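Local coordinates for carbonic anhydrase (Sordaria macrospora, PDB 4O1K), which catalyses the reversible hydration of carbon dioxide to bicarbonate as a zinc-dependent, tetrameric beta-class carbonic anhydrase, at residues 172-176 with 177-181; 93-96 with 97-101; 206-210 with 211-215; 67-71 with 72-76; 132-135 with 136-139. One frame throughout, in Å; residues are numbered along the deposited sequence. Where two conformers were deposited one is given.

Five local contacts sample how one chain builds helix starts, helix turns and a beta turn around a mixed sheet. Along the chain they run contact 4, contact 2, contact 5, contact 1, contact 3. Contact 4 leads into strand 74-79, whose Phe-75 packs on helix 89-100 of contact 2; these centres lie about 16 Å apart. Contact 1 touches both contact 2 (centres about 10 Å apart) and contact 3 on helix 210-218 (about 13 Å). Contact 5, on helix 130-143, stands apart, about 29 Å between centres from contact 4. Contacts 1 and 5 meet the second subunit, and contacts 2, 4 and 5 the third, so four of the five lie where subunits of the tetramer meet.

Contact 1: 172-176 with 177-181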
# COMPACT_ATOMS: atom_id res chain seq x y z
N ASN A 172 -10.31 -12.59 -6.13
CA ASN A 172 -9.82 -11.71 -5.05
C ASN A 172 -10.90 -10.87 -4.38
O ASN A 172 -10.78 -10.56 -3.19
CB ASN A 172 -8.71 -10.78 -5.55
CG ASN A 172 -7.49 -11.56 -6.05
OD1 ASN A 172 -7.33 -12.74 -5.76
ND2 ASN A 172 -6.65 -10.88 -6.82
N VAL A 173 -11.94 -10.48 -5.14
CA VAL A 173 -13.07 -9.79 -4.49
C VAL A 173 -13.78 -10.76 -3.55
O VAL A 173 -14.13 -10.39 -2.41
CB VAL A 173 -14.10 -9.26 -5.51
CG1 VAL A 173 -15.32 -8.70 -4.77
CG2 VAL A 173 -13.50 -8.16 -6.34
N VAL A 174 -13.94 -12.01 -3.98
CA VAL A 174 -14.64 -12.99 -3.12
C VAL A 174 -13.95 -13.32 -1.79
O VAL A 174 -14.61 -13.70 -0.78
CB VAL A 174 -14.95 -14.27 -3.90
CG1 VAL A 174 -15.64 -15.33 -3.04
CG2 VAL A 174 -15.85 -13.94 -5.04
N LYS A 175 -12.63 -13.17 -1.76
CA LYS A 175 -11.87 -13.42 -0.54
C LYS A 175 -12.16 -12.41 0.55
O LYS A 175 -11.91 -12.69 1.74
CB LYS A 175 -10.37 -13.37 -0.84
CG LYS A 175 -9.89 -14.42 -1.84
CD LYS A 175 -8.38 -14.18 -2.17
CE LYS A 175 -7.92 -15.10 -3.32
NZ LYS A 175 -6.50 -14.77 -3.69
N THR A 176 -12.67 -11.24 0.17
CA THR A 176 -12.89 -10.19 1.18
C THR A 176 -13.93 -10.58 2.20
O THR A 176 -14.93 -11.20 1.87
CB THR A 176 -13.21 -8.81 0.58
OG1 THR A 176 -14.49 -8.81 -0.07
CG2 THR A 176 -12.13 -8.43 -0.41
N ALA A 177 -13.67 -10.21 3.46
CA ALA A 177 -14.58 -10.51 4.56
C ALA A 177 -15.93 -9.84 4.35
O ALA A 177 -16.98 -10.43 4.63
CB ALA A 177 -13.96 -10.08 5.92
N ALA A 178 -15.90 -8.62 3.82
CA ALA A 178 -17.11 -7.83 3.60
C ALA A 178 -18.04 -8.60 2.69
O ALA A 178 -19.23 -8.82 3.01
CB ALA A 178 -16.75 -6.49 2.97
N LEU A 179 -17.50 -9.00 1.54
CA LEU A 179 -18.27 -9.75 0.54
C LEU A 179 -18.88 -11.01 1.12
O LEU A 179 -20.09 -11.26 0.97
CB LEU A 179 -17.41 -10.14 -0.67
CG LEU A 179 -18.40 -10.90 -1.56
CD1 LEU A 179 -18.71 -10.15 -2.82
CD2 LEU A 179 -18.06 -12.36 -1.83
N GLN A 180 -18.07 -11.81 1.81
CA GLN A 180 -18.56 -13.09 2.33
C GLN A 180 -19.64 -12.91 3.39
O GLN A 180 -20.67 -13.59 3.37
CB GLN A 180 -17.42 -13.95 2.89
CG GLN A 180 -17.91 -15.34 3.29
CD GLN A 180 -16.83 -16.22 3.87
OE1 GLN A 180 -17.10 -17.07 4.72
NE2 GLN A 180 -15.60 -16.02 3.41
N GLN A 181 -19.41 -11.99 4.32
CA GLN A 181 -20.39 -11.70 5.37
C GLN A 181 -21.71 -11.25 4.76
O GLN A 181 -22.77 -11.82 5.07
CB GLN A 181 -19.85 -10.65 6.34
CG GLN A 181 -18.72 -11.17 7.25
CD GLN A 181 -17.89 -10.05 7.84
OE1 GLN A 181 -17.82 -8.95 7.29
NE2 GLN A 181 -17.24 -10.32 8.97
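Two flat peptide groups meet at Thr-176 and Gln-180: the Gln-180 N-H makes a nearly straight bond to the Thr-176 carbonyl oxygen, N to O 3.2 Å. In one of its two conformers, the Gln-180 side-chain amide leads away from the turn, OE1 bonding to Leu-223 N and NE2 to Tyr-221 O. The hydroxyl of Thr-176 works in both directions. Its OG1 donates to Val-173 O at 2.8 Å, nearly along the C=O axis, and accepts a weak bond from Leu-179 N at 3.4 Å; a chi1 of 68°, which sets OG1 between backbone N and carbonyl carbon, lets it face both. This is an N-cap, and it starts helix 177-186 directly after helix 154-174. A valine here would probably leave the Leu-179 N-H without its cap and Val-173 O with one donor fewer. Beyond the cap, Leu-179 reaches back with its two methyl branches: CD2 lies 3.7 Å from Val-174 CA, while CD1 meets Val-173 CG1 at 4.2 Å, the side chains crossing at about a right angle. Ile-107 and Ile-191 add to this apolar patch. Lys-175 leads away from it, its NZ joining Asn-172 OD1 (3.0 Å) and a salt bridge to Asp-139 of the second subunit.

Contact 2: 93-96 with 97-101; sequences SVIE and YAVKH
Glu-96 and Lys-100, one turn apart on helix 89-100, lay their side chains across each other at a slant. Glu-96 first runs with CG anti to its backbone N (chi1 167°), then bends sharply at chi2, 95°, which brings the carboxylate back over the lysine chain. There OE1 rests 3.4 Å from Lys-100 CD, on the aliphatic part and not on the ammonium group. Lys-100 itself departs from a staggered chi1, at -97°, and bends again near its end, leaving NZ 4.3 Å from Glu-96 OE1, beyond a salt bridge. Its CB also sits over one face of the His-101 imidazole, displaced toward the rim. Elsewhere the helix does the ordering: Lys-100 N donates to Glu-96 O at 2.9 Å, and Val-99 N to Ile-95 O at the same length. Val-99 places CG2 beside its own backbone N, where it touches Ile-95 O at 3.2 Å and the Ile-95 CG2 methyl at 4.3 Å. The Tyr-97 ring swings away from the preceding turn and packs on Phe-75. Ala-178 of helix 177-186 and Leu-129 of the third subunit close in on Glu-96. The carboxylate thus rests on the lysine's methylene chain, with the two opposite charges near each other but not joined; at that separation their attraction is likely to be modest and to leave the ammonium group some freedom.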
# COMPACT_ATOMS: atom_id res chain seq x y z
N SER A 93 -10.44 -0.66 0.45
CA SER A 93 -11.31 0.23 1.19
C SER A 93 -12.52 0.58 0.32
O SER A 93 -13.65 0.72 0.83
CB SER A 93 -10.55 1.48 1.66
OG SER A 93 -10.13 2.23 0.55
N VAL A 94 -12.33 0.68 -0.99
CA VAL A 94 -13.55 0.88 -1.77
C VAL A 94 -14.54 -0.34 -1.82
O VAL A 94 -15.77 -0.15 -1.83
CB VAL A 94 -13.28 1.49 -3.12
CG1 VAL A 94 -12.76 0.48 -4.07
CG2 VAL A 94 -14.54 2.01 -3.64
N ILE A 95 -14.03 -1.56 -1.82
CA ILE A 95 -14.89 -2.75 -1.75
C ILE A 95 -15.61 -2.77 -0.41
O ILE A 95 -16.85 -2.96 -0.32
CB ILE A 95 -14.04 -4.03 -1.93
CG1 ILE A 95 -13.47 -4.06 -3.34
CG2 ILE A 95 -14.88 -5.30 -1.66
CD1 ILE A 95 -12.53 -5.24 -3.62
N GLU A 96 -14.83 -2.56 0.65
CA GLU A 96 -15.41 -2.52 1.99
C GLU A 96 -16.55 -1.50 2.08
O GLU A 96 -17.64 -1.80 2.59
CB GLU A 96 -14.31 -2.17 2.99
CG GLU A 96 -14.82 -1.79 4.37
CD GLU A 96 -14.82 -2.97 5.30
OE1 GLU A 96 -15.19 -4.06 4.83
OE2 GLU A 96 -14.44 -2.81 6.49
N TYR A 97 -16.28 -0.30 1.57
CA TYR A 97 -17.23 0.81 1.63
C TYR A 97 -18.48 0.59 0.78
O TYR A 97 -19.60 0.93 1.20
CB TYR A 97 -16.54 2.10 1.18
CG TYR A 97 -17.37 3.36 1.27
CD1 TYR A 97 -17.77 3.89 2.50
CD2 TYR A 97 -17.72 4.06 0.12
CE1 TYR A 97 -18.52 5.07 2.56
CE2 TYR A 97 -18.45 5.22 0.17
CZ TYR A 97 -18.85 5.73 1.38
OH TYR A 97 -19.58 6.89 1.36
N ALA A 98 -18.28 0.02 -0.40
CA ALA A 98 -19.39 -0.26 -1.31
C ALA A 98 -20.29 -1.35 -0.76
O ALA A 98 -21.52 -1.27 -0.86
CB ALA A 98 -18.86 -0.65 -2.69
N VAL A 99 -19.69 -2.39 -0.18
CA VAL A 99 -20.49 -3.52 0.29
C VAL A 99 -21.17 -3.19 1.60
O VAL A 99 -22.37 -3.42 1.78
CB VAL A 99 -19.61 -4.73 0.52
CG1 VAL A 99 -20.38 -5.79 1.25
CG2 VAL A 99 -19.08 -5.25 -0.83
N LYS A 100 -20.40 -2.66 2.54
CA LYS A 100 -20.91 -2.49 3.89
C LYS A 100 -21.74 -1.23 4.11
O LYS A 100 -22.74 -1.25 4.83
CB LYS A 100 -19.77 -2.58 4.91
CG LYS A 100 -19.64 -3.98 5.51
CD LYS A 100 -18.28 -4.24 6.13
CE LYS A 100 -18.33 -5.46 7.05
NZ LYS A 100 -17.46 -5.28 8.25
N HIS A 101 -21.33 -0.13 3.48
CA HIS A 101 -21.97 1.15 3.74
C HIS A 101 -22.89 1.61 2.61
O HIS A 101 -23.92 2.25 2.86
CB HIS A 101 -20.91 2.19 4.09
CG HIS A 101 -20.07 1.80 5.28
ND1 HIS A 101 -20.57 1.77 6.56
CD2 HIS A 101 -18.77 1.42 5.36
CE1 HIS A 101 -19.62 1.38 7.39
NE2 HIS A 101 -18.52 1.16 6.69
O HOH W 1 -16.58 -0.27 7.10

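Contact 3: 206-210 with 211-215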
# COMPACT_ATOMS: atom_id res chain seq x y z
N LEU A 206 -18.13 -13.30 -18.84
CA LEU A 206 -17.24 -14.46 -18.70
C LEU A 206 -17.92 -15.54 -17.89
O LEU A 206 -17.36 -16.64 -17.72
CB LEU A 206 -15.95 -14.04 -18.02
CG LEU A 206 -15.19 -13.04 -18.86
CD1 LEU A 206 -13.89 -12.68 -18.15
CD2 LEU A 206 -14.94 -13.58 -20.26
N ASN A 207 -19.13 -15.24 -17.43
CA ASN A 207 -19.94 -16.21 -16.70
C ASN A 207 -19.14 -16.81 -15.56
O ASN A 207 -19.02 -18.03 -15.43
CB ASN A 207 -20.46 -17.29 -17.65
CG ASN A 207 -21.30 -16.71 -18.77
OD1 ASN A 207 -22.09 -15.79 -18.56
ND2 ASN A 207 -21.13 -17.23 -19.98
N VAL A 208 -18.59 -15.92 -14.75
CA VAL A 208 -17.81 -16.28 -13.57
C VAL A 208 -18.67 -17.09 -12.60
O VAL A 208 -19.71 -16.61 -12.15
CB VAL A 208 -17.28 -15.02 -12.88
CG1 VAL A 208 -16.68 -15.36 -11.54
CG2 VAL A 208 -16.25 -14.32 -13.76
N ASP A 209 -18.26 -18.32 -12.30
CA ASP A 209 -19.07 -19.18 -11.45
C ASP A 209 -18.90 -18.77 -10.00
O ASP A 209 -18.03 -19.29 -9.29
CB ASP A 209 -18.68 -20.65 -11.66
CG ASP A 209 -19.65 -21.62 -11.00
OD1 ASP A 209 -19.68 -22.80 -11.42
OD2 ASP A 209 -20.38 -21.19 -10.07
N PHE A 210 -19.73 -17.83 -9.57
CA PHE A 210 -19.53 -17.12 -8.30
C PHE A 210 -19.63 -18.02 -7.07
O PHE A 210 -18.79 -17.96 -6.17
CB PHE A 210 -20.51 -15.94 -8.23
CG PHE A 210 -20.67 -15.35 -6.87
CD1 PHE A 210 -19.59 -14.81 -6.19
CD2 PHE A 210 -21.93 -15.29 -6.28
CE1 PHE A 210 -19.75 -14.25 -4.93
CE2 PHE A 210 -22.10 -14.74 -5.03
CZ PHE A 210 -21.01 -14.22 -4.35
N GLU A 211 -20.63 -18.89 -7.06
CA GLU A 211 -20.86 -19.79 -5.94
C GLU A 211 -19.69 -20.77 -5.70
O GLU A 211 -19.29 -20.99 -4.56
CB GLU A 211 -22.16 -20.56 -6.16
CG GLU A 211 -23.37 -19.65 -6.38
CD GLU A 211 -24.06 -19.26 -5.08
OE1 GLU A 211 -23.61 -19.71 -4.01
OE2 GLU A 211 -25.06 -18.51 -5.14
N THR A 212 -19.14 -21.34 -6.77
CA THR A 212 -18.04 -22.30 -6.64
C THR A 212 -16.73 -21.65 -6.22
O THR A 212 -15.92 -22.24 -5.49
CB THR A 212 -17.84 -23.13 -7.94
OG1 THR A 212 -17.34 -22.29 -8.99
CG2 THR A 212 -19.15 -23.73 -8.39
N ILE A 213 -16.50 -20.42 -6.67
CA ILE A 213 -15.30 -19.69 -6.25
C ILE A 213 -15.35 -19.53 -4.74
O ILE A 213 -14.37 -19.80 -4.04
CB ILE A 213 -15.20 -18.30 -6.89
CG1 ILE A 213 -14.82 -18.43 -8.36
CG2 ILE A 213 -14.18 -17.47 -6.17
CD1 ILE A 213 -14.86 -17.10 -9.09
N LEU A 214 -16.52 -19.12 -4.27
CA LEU A 214 -16.74 -18.90 -2.85
C LEU A 214 -16.51 -20.19 -2.05
O LEU A 214 -15.89 -20.17 -0.99
CB LEU A 214 -18.15 -18.34 -2.63
CG LEU A 214 -18.65 -18.08 -1.20
CD1 LEU A 214 -17.74 -17.11 -0.44
CD2 LEU A 214 -20.09 -17.57 -1.22
N LYS A 215 -17.00 -21.32 -2.58
CA LYS A 215 -16.83 -22.60 -1.89
C LYS A 215 -15.36 -23.00 -1.78
O LYS A 215 -14.92 -23.50 -0.73
CB LYS A 215 -17.64 -23.70 -2.56
CG LYS A 215 -17.73 -24.96 -1.73
CD LYS A 215 -18.21 -26.15 -2.55
CE LYS A 215 -18.36 -27.39 -1.67
NZ LYS A 215 -19.04 -28.51 -2.40
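Val-208 and Ile-213 make the tight side of this helix start, the CG1 methyl of the valine lying 3.5 Å from the CD1 methyl of the isoleucine as the two side chains meet at a slant. Beside them the Asp-209 carbonyl oxygen is held by two donors: Ile-213 N at 3.2 Å, almost in line with the C=O, and the Thr-212 hydroxyl OG1 at 3.1 Å, tilted 35° from the carbonyl plane. Leu-214 N follows with a bond to Phe-210 O, also 3.2 Å, so the first turn of helix 210-218 closes at once. Phe-210 carries the buried face inward: with CG anti to its backbone N (chi1 165°) its ring reaches Val-174 and Leu-179 and meets the ring of Tyr-183 edge-to-face. Leu-214 covers the same helices, touching Val-174 and Gln-180.

The opposite character appears at Asp-209, Glu-211 and Thr-212, which are exposed. Asp-209 stands at the N-cap position and at the centre of an inverse gamma turn, yet its carboxylate makes no hydrogen bond to the first turn; instead it spreads across Thr-212, with OD1 3.2 Å from the CG2 methyl. Glu-211 bends at chi2 and sends OE2 to the Tyr-183 hydroxyl. The helix start therefore rests on a backbone oxygen gripped twice, while the negative carboxylates of Asp-209 and Glu-211 nearby would probably interact favourably with the positive end of the helix dipole.

Contact 4: 67-71 with 72-76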
# COMPACT_ATOMS: atom_id res chain seq x y z
N THR A 67 -22.95 0.43 -20.42
CA THR A 67 -23.97 -0.39 -19.78
C THR A 67 -25.36 0.20 -19.82
O THR A 67 -26.34 -0.52 -19.58
CB THR A 67 -23.64 -0.61 -18.31
OG1 THR A 67 -23.50 0.67 -17.67
CG2 THR A 67 -22.35 -1.38 -18.20
N GLY A 68 -25.45 1.50 -20.09
CA GLY A 68 -26.71 2.21 -20.10
C GLY A 68 -27.20 2.55 -18.70
O GLY A 68 -28.36 2.93 -18.51
N LEU A 69 -26.30 2.41 -17.72
CA LEU A 69 -26.63 2.71 -16.33
C LEU A 69 -26.83 4.21 -16.10
O LEU A 69 -26.20 5.04 -16.76
CB LEU A 69 -25.55 2.19 -15.40
CG LEU A 69 -25.43 0.70 -15.12
CD1 LEU A 69 -24.23 0.45 -14.22
CD2 LEU A 69 -26.70 0.17 -14.47
N GLN A 70 -27.70 4.54 -15.17
CA GLN A 70 -27.98 5.94 -14.88
C GLN A 70 -26.93 6.55 -13.97
O GLN A 70 -26.27 5.83 -13.22
CB GLN A 70 -29.39 6.08 -14.30
CG GLN A 70 -30.44 5.95 -15.40
CD GLN A 70 -29.96 6.57 -16.71
OE1 GLN A 70 -29.82 7.80 -16.81
NE2 GLN A 70 -29.67 5.73 -17.70
N PRO A 71 -26.73 7.88 -14.05
CA PRO A 71 -25.72 8.52 -13.20
C PRO A 71 -26.01 8.27 -11.72
O PRO A 71 -27.15 8.46 -11.26
CB PRO A 71 -25.84 10.01 -13.53
CG PRO A 71 -27.15 10.16 -14.29
CD PRO A 71 -27.35 8.84 -14.98
N GLY A 72 -25.00 7.84 -10.99
CA GLY A 72 -25.18 7.54 -9.58
C GLY A 72 -25.49 6.08 -9.35
O GLY A 72 -25.52 5.62 -8.21
N ASP A 73 -25.73 5.34 -10.43
CA ASP A 73 -26.06 3.93 -10.29
C ASP A 73 -24.80 3.13 -10.08
O ASP A 73 -24.86 2.03 -9.54
CB ASP A 73 -26.76 3.40 -11.53
CG ASP A 73 -28.00 2.62 -11.20
OD1 ASP A 73 -27.98 1.85 -10.20
OD2 ASP A 73 -28.99 2.77 -11.95
N ALA A 74 -23.68 3.68 -10.53
CA ALA A 74 -22.40 2.99 -10.40
C ALA A 74 -21.42 3.79 -9.57
O ALA A 74 -21.21 5.00 -9.75
CB ALA A 74 -21.79 2.66 -11.76
N PHE A 75 -20.83 3.09 -8.63
CA PHE A 75 -19.73 3.61 -7.86
C PHE A 75 -18.53 3.03 -8.57
O PHE A 75 -18.48 1.83 -8.74
CB PHE A 75 -19.86 2.97 -6.51
CG PHE A 75 -19.03 3.59 -5.48
CD1 PHE A 75 -19.35 4.84 -4.99
CD2 PHE A 75 -17.94 2.91 -4.98
CE1 PHE A 75 -18.56 5.41 -4.01
CE2 PHE A 75 -17.17 3.49 -4.00
CZ PHE A 75 -17.47 4.74 -3.52
N VAL A 76 -17.55 3.86 -8.98
CA VAL A 76 -16.54 3.39 -9.93
C VAL A 76 -15.10 3.50 -9.39
O VAL A 76 -14.69 4.56 -8.90
CB VAL A 76 -16.63 4.20 -11.26
CG1 VAL A 76 -15.51 3.83 -12.23
CG2 VAL A 76 -17.96 3.95 -11.94
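Leu-69 and Gln-70 are the residues of 67-71 that lean on Asp-73 and Ala-74, and the chain prepares them from Thr-67 onward. Thr-67 ends the short helix 63-67; its OG1 is hydrogen-bonded to Ala-63 O and accepts a weak bond from Leu-69 N at 3.3 Å. Gly-68 then leaves helical angles with a positive phi, 79°, redirecting the chain. Leu-69 follows, its CD1 methyl coming to 4.1 Å from Ala-74 CB and its CB to 4.2 Å from Asp-73 CB. Gln-70 folds back at chi2, so that NE2 makes a weak bond, 3.2 Å, to Gly-68 O. Its backbone N is buried without a partner in the model; Asp-73 OD2 stays 3.9 Å away. Its carbonyl oxygen does more: it accepts Asp-73 N at 2.9 Å and closes a type II beta turn from Gln-70 to Asp-73. The oxygen also lies 3.0 Å from Asp-73 CB, a tight approach, and the aspartate chi1 of -132° is far from a staggered value. Pro-71 takes the first corner, with a phi near -59° that suits its ring, and Gly-72 the second, where a CB would run into Pro-71 O.

Val-76 makes backbone bonds to the third subunit, and Pro-71 packs on Ile-61 of that subunit. The turn delivers the chain into strand 74-79, the second strand of a short beta-alpha-beta crossover from strand 51-56 through helix 63-67. Leu-69 packs on Tyr-51, and the backbones of Asp-73 and Phe-75 bond to Tyr-51, while Phe-75 lies against helix 89-100.

Contact 5: 132-135 with 136-139; sequences PWLR and NIRD
Arg-138 folds back over the turn of helix that precedes it, lying on the backbone of Leu-134 and Arg-135. Its CB sits 3.5 Å from Arg-135 O, and CG passes Leu-134 O. The chain then bends at chi3, -77°, which swings the head back over the backbone instead of away from it: NE and CZ pass Arg-135 CA, CZ at 3.9 Å. At the tip the two nitrogens part, NH1 standing 4.0 Å from Leu-134 CB and NH2 3.6 Å from Arg-135 N. One face of the guanidinium thus covers the peptide between Leu-134 and Arg-135. NH1 is bonded to Ala-121 O, and Tyr-221 of the second subunit makes a cation-pi contact with the group.

All this rides on helix 130-143, where i+3 and i+4 bonds share one carbonyl. Leu-134 O accepts twice, from Ile-137 N at 2.9 Å, well above the carbonyl plane, and from Arg-138 N at 3.2 Å, in that plane. A leucine in place of Arg-138 would probably leave Ala-121 O without this donor, leave the Tyr-221 ring of the second subunit without its cationic partner and uncover the peptide beneath. On another side of the helix Leu-134 and Ile-137 run alongside each other, CD2 of Leu-134 3.8 Å from CD1 of Ile-137, and both pack on Ala-121; the Ile-137 side chain is about 8 Å from the zinc ion bound by Cys-56, Asp-58, His-112 and Cys-115. Arg-135 NE lies near Arg-138 NH2, a like charge, and is buried with no partner in the model; one face of the Arg-135 guanidinium lies against Pro-132 CA, toward its rim.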
# COMPACT_ATOMS: atom_id res chain seq x y z
N PRO A 132 6.11 -3.38 -9.58
CA PRO A 132 5.37 -4.27 -8.67
C PRO A 132 3.87 -4.27 -8.97
O PRO A 132 3.18 -5.25 -8.66
CB PRO A 132 5.61 -3.65 -7.30
CG PRO A 132 6.61 -2.55 -7.49
CD PRO A 132 6.54 -2.15 -8.90
N TRP A 133 3.35 -3.20 -9.58
CA TRP A 133 1.93 -3.24 -9.96
C TRP A 133 1.67 -4.27 -11.05
O TRP A 133 0.79 -5.14 -10.91
CB TRP A 133 1.45 -1.83 -10.37
CG TRP A 133 -0.03 -1.78 -10.53
CD1 TRP A 133 -0.73 -1.85 -11.70
CD2 TRP A 133 -1.00 -1.64 -9.49
NE1 TRP A 133 -2.08 -1.77 -11.45
CE2 TRP A 133 -2.27 -1.63 -10.08
CE3 TRP A 133 -0.91 -1.52 -8.09
CZ2 TRP A 133 -3.44 -1.50 -9.34
CZ3 TRP A 133 -2.08 -1.40 -7.35
CH2 TRP A 133 -3.33 -1.41 -7.98
N LEU A 134 2.42 -4.20 -12.15
CA LEU A 134 2.25 -5.15 -13.25
C LEU A 134 2.63 -6.57 -12.87
O LEU A 134 2.20 -7.53 -13.52
CB LEU A 134 3.08 -4.71 -14.43
CG LEU A 134 2.67 -3.34 -14.92
CD1 LEU A 134 3.61 -2.87 -16.01
CD2 LEU A 134 1.24 -3.39 -15.42
N ARG A 135 3.44 -6.71 -11.82
CA ARG A 135 3.80 -8.05 -11.36
C ARG A 135 2.55 -8.87 -11.09
O ARG A 135 2.53 -10.08 -11.34
CB ARG A 135 4.68 -7.95 -10.10
CG ARG A 135 5.26 -9.30 -9.58
CD ARG A 135 6.30 -8.97 -8.51
NE ARG A 135 7.30 -8.04 -9.08
CZ ARG A 135 7.85 -7.01 -8.46
NH1 ARG A 135 7.58 -6.73 -7.19
NH2 ARG A 135 8.72 -6.23 -9.11
N ASN A 136 1.49 -8.23 -10.61
CA ASN A 136 0.26 -8.98 -10.31
C ASN A 136 -0.30 -9.69 -11.51
O ASN A 136 -0.91 -10.77 -11.40
CB ASN A 136 -0.80 -8.02 -9.79
CG ASN A 136 -0.43 -7.47 -8.45
OD1 ASN A 136 -0.06 -6.30 -8.31
ND2 ASN A 136 -0.53 -8.30 -7.44
N ILE A 137 -0.10 -9.08 -12.67
CA ILE A 137 -0.63 -9.63 -13.89
C ILE A 137 0.25 -10.80 -14.30
O ILE A 137 -0.23 -11.84 -14.78
CB ILE A 137 -0.64 -8.57 -14.98
CG1 ILE A 137 -1.64 -7.45 -14.62
CG2 ILE A 137 -1.00 -9.22 -16.31
CD1 ILE A 137 -1.36 -6.19 -15.35
N ARG A 138 1.56 -10.64 -14.11
CA ARG A 138 2.45 -11.73 -14.40
C ARG A 138 2.12 -12.90 -13.48
O ARG A 138 2.21 -14.04 -13.91
CB ARG A 138 3.90 -11.28 -14.30
CG ARG A 138 4.29 -10.28 -15.37
CD ARG A 138 5.82 -10.05 -15.41
NE ARG A 138 6.26 -9.19 -14.32
CZ ARG A 138 6.30 -7.85 -14.39
NH1 ARG A 138 5.92 -7.24 -15.50
NH2 ARG A 138 6.71 -7.13 -13.36
N ASP A 139 1.68 -12.62 -12.25
CA ASP A 139 1.27 -13.67 -11.34
C ASP A 139 0.06 -14.41 -11.89
O ASP A 139 -0.03 -15.65 -11.82
CB ASP A 139 0.95 -13.11 -9.95
CG ASP A 139 2.21 -12.79 -9.14
OD1 ASP A 139 3.32 -13.16 -9.57
OD2 ASP A 139 2.06 -12.18 -8.05